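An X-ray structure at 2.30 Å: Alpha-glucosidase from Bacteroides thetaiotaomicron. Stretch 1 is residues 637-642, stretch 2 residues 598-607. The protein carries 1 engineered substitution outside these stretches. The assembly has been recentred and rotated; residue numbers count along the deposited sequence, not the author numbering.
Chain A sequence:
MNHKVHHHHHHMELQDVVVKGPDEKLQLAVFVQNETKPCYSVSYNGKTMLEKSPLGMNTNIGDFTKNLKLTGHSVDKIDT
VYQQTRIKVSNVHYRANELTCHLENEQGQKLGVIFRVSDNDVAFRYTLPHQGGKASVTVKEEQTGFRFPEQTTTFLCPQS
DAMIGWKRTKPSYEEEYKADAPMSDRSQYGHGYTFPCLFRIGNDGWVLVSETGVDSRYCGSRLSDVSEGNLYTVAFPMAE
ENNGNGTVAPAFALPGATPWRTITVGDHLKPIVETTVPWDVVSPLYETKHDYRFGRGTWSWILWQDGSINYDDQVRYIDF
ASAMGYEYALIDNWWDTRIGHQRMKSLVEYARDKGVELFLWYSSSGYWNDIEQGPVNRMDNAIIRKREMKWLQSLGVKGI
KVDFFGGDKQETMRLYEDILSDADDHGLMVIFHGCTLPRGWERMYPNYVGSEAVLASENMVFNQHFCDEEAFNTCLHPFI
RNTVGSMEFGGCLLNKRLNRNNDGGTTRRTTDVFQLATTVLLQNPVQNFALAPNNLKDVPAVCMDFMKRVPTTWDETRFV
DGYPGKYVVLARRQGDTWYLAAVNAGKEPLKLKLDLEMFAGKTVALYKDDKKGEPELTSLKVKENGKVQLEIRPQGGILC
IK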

# COMPACT_ATOMS: atom_id res chain seq x y z
N GLY A 637 -17.05 -7.72 -14.44
CA GLY A 637 -15.96 -6.88 -14.90
C GLY A 637 -15.78 -6.89 -16.41
O GLY A 637 -16.40 -7.68 -17.12
N ILE A 638 -14.90 -6.01 -16.87
CA ILE A 638 -14.60 -5.85 -18.29
C ILE A 638 -13.12 -5.52 -18.44
O ILE A 638 -12.55 -4.82 -17.59
CB ILE A 638 -15.46 -4.73 -18.94
CG1 ILE A 638 -16.74 -5.31 -19.53
CG2 ILE A 638 -14.70 -4.00 -20.04
CD1 ILE A 638 -17.80 -4.28 -19.80
N LEU A 639 -12.49 -6.05 -19.48
CA LEU A 639 -11.08 -5.77 -19.69
C LEU A 639 -10.80 -5.51 -21.19
O LEU A 639 -11.15 -6.33 -22.03
CB LEU A 639 -10.25 -6.93 -19.15
CG LEU A 639 -8.78 -6.80 -18.73
CD1 LEU A 639 -8.24 -8.18 -18.42
CD2 LEU A 639 -7.91 -6.07 -19.73
N CYS A 640 -10.19 -4.37 -21.52
CA CYS A 640 -9.82 -4.03 -22.90
C CYS A 640 -8.31 -3.95 -23.09
O CYS A 640 -7.63 -3.29 -22.31
CB CYS A 640 -10.44 -2.70 -23.34
SG CYS A 640 -12.23 -2.58 -23.21
N ILE A 641 -7.76 -4.61 -24.11
CA ILE A 641 -6.31 -4.59 -24.33
C ILE A 641 -5.94 -4.17 -25.75
O ILE A 641 -6.48 -4.71 -26.72
CB ILE A 641 -5.66 -5.96 -24.04
CG1 ILE A 641 -5.96 -6.41 -22.61
CG2 ILE A 641 -4.16 -5.91 -24.26
CD1 ILE A 641 -5.68 -7.88 -22.36
N LYS A 642 -5.01 -3.22 -25.86
CA LYS A 642 -4.37 -2.93 -27.14
C LYS A 642 -3.06 -2.16 -26.99
O LYS A 642 -3.04 -1.05 -26.45
CB LYS A 642 -5.32 -2.15 -28.05
CG LYS A 642 -4.76 -1.78 -29.42
CD LYS A 642 -4.75 -2.97 -30.37
CE LYS A 642 -4.03 -2.64 -31.67
NZ LYS A 642 -3.60 -3.86 -32.41
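Stretch 2 598-607: MFAGKTVALY

The contact between residues 598-607 and the C-terminal residues 637-642 is a textbook antiparallel β-pairing, in which backbone hydrogen bonds set the register and side chains pack on both faces of the sheet. The second stretch enters through a 3-10 segment ending at Phe 599, turns with a weak hydrogen bond from Lys 602 N to Phe 599 O (3.0 Å), and then extends as a strand through Tyr 607. Its direction makes an angle of 153° with that of strand 637-641, and the axes approach to 4.6 Å.

As the antiparallel pattern requires, two hydrogen-bonded pairs flank a non-hydrogen-bonded one. Tyr 607 N donates to Leu 639 O at 2.8 Å, and Leu 639 N to Tyr 607 O at 3.0 Å; two residues on, Ala 605 N meets Ile 641 O and Ile 641 N meets Ala 605 O, each at 2.9 Å. Between them, Cys 640 faces Leu 606, CA to CA 4.8 Å.

Side chains follow this alternation. On one face Ile 641 CD1 lies 3.7 Å from Tyr 607 CE1. On the other, Cys 640 SG stands 4.0 Å from Leu 606 CD1, while Phe 599 reaches back to place CE2 3.7 Å from Cys 640 CB. At the terminus, Lys 642 CB packs 3.7 Å from Val 604 CG1.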

# COMPACT_ATOMS: atom_id res chain seq x y z
N MET A 598 -6.71 6.44 -25.11
CA MET A 598 -5.90 5.22 -25.25
C MET A 598 -6.14 4.45 -26.54
O MET A 598 -5.21 4.11 -27.26
CB MET A 598 -6.20 4.25 -24.09
CG MET A 598 -6.66 4.88 -22.79
SD MET A 598 -5.31 5.68 -21.91
CE MET A 598 -6.11 6.01 -20.34
N PHE A 599 -7.41 4.17 -26.80
CA PHE A 599 -7.79 3.25 -27.86
C PHE A 599 -8.18 3.94 -29.16
O PHE A 599 -8.63 3.27 -30.09
CB PHE A 599 -8.91 2.36 -27.35
CG PHE A 599 -8.52 1.56 -26.15
CD1 PHE A 599 -7.26 1.00 -26.05
CD2 PHE A 599 -9.40 1.38 -25.10
CE1 PHE A 599 -6.88 0.27 -24.95
CE2 PHE A 599 -9.03 0.64 -23.98
CZ PHE A 599 -7.77 0.09 -23.91
N ALA A 600 -8.02 5.26 -29.20
CA ALA A 600 -8.06 6.07 -30.42
C ALA A 600 -9.07 5.58 -31.46
O ALA A 600 -10.27 5.57 -31.21
CB ALA A 600 -6.66 6.13 -31.05
N GLY A 601 -8.57 5.15 -32.61
CA GLY A 601 -9.39 4.57 -33.66
C GLY A 601 -8.89 3.16 -33.91
O GLY A 601 -8.48 2.82 -35.02
N LYS A 602 -8.96 2.33 -32.87
CA LYS A 602 -8.30 1.03 -32.89
C LYS A 602 -9.24 -0.14 -32.63
O LYS A 602 -10.39 0.03 -32.20
CB LYS A 602 -7.18 1.03 -31.85
CG LYS A 602 -6.11 2.08 -32.11
CD LYS A 602 -5.01 2.02 -31.06
CE LYS A 602 -4.09 3.23 -31.15
NZ LYS A 602 -2.97 3.14 -30.18
N THR A 603 -8.74 -1.34 -32.89
CA THR A 603 -9.46 -2.56 -32.56
C THR A 603 -8.86 -3.17 -31.31
O THR A 603 -7.71 -3.61 -31.32
CB THR A 603 -9.40 -3.60 -33.70
OG1 THR A 603 -9.93 -3.04 -34.91
CG2 THR A 603 -10.18 -4.85 -33.33
N VAL A 604 -9.64 -3.21 -30.24
CA VAL A 604 -9.12 -3.71 -28.98
C VAL A 604 -9.65 -5.11 -28.69
O VAL A 604 -10.73 -5.49 -29.16
CB VAL A 604 -9.50 -2.78 -27.80
CG1 VAL A 604 -8.91 -1.39 -28.02
CG2 VAL A 604 -11.01 -2.69 -27.64
N ALA A 605 -8.88 -5.87 -27.91
CA ALA A 605 -9.32 -7.18 -27.43
C ALA A 605 -10.23 -6.97 -26.23
O ALA A 605 -9.85 -6.29 -25.27
CB ALA A 605 -8.13 -8.05 -27.06
N LEU A 606 -11.42 -7.55 -26.28
CA LEU A 606 -12.41 -7.31 -25.23
C LEU A 606 -12.77 -8.57 -24.45
O LEU A 606 -13.28 -9.55 -25.02
CB LEU A 606 -13.67 -6.69 -25.83
CG LEU A 606 -14.90 -6.62 -24.93
CD1 LEU A 606 -14.63 -5.71 -23.76
CD2 LEU A 606 -16.13 -6.16 -25.71
N TYR A 607 -12.53 -8.53 -23.15
CA TYR A 607 -12.93 -9.57 -22.22
C TYR A 607 -14.17 -9.09 -21.50
O TYR A 607 -14.18 -8.01 -20.91
CB TYR A 607 -11.81 -9.88 -21.22
CG TYR A 607 -10.57 -10.47 -21.85
CD1 TYR A 607 -9.65 -9.66 -22.50
CD2 TYR A 607 -10.32 -11.83 -21.80
CE1 TYR A 607 -8.52 -10.19 -23.08
CE2 TYR A 607 -9.20 -12.37 -22.37
CZ TYR A 607 -8.30 -11.55 -23.01
OH TYR A 607 -7.17 -12.10 -23.59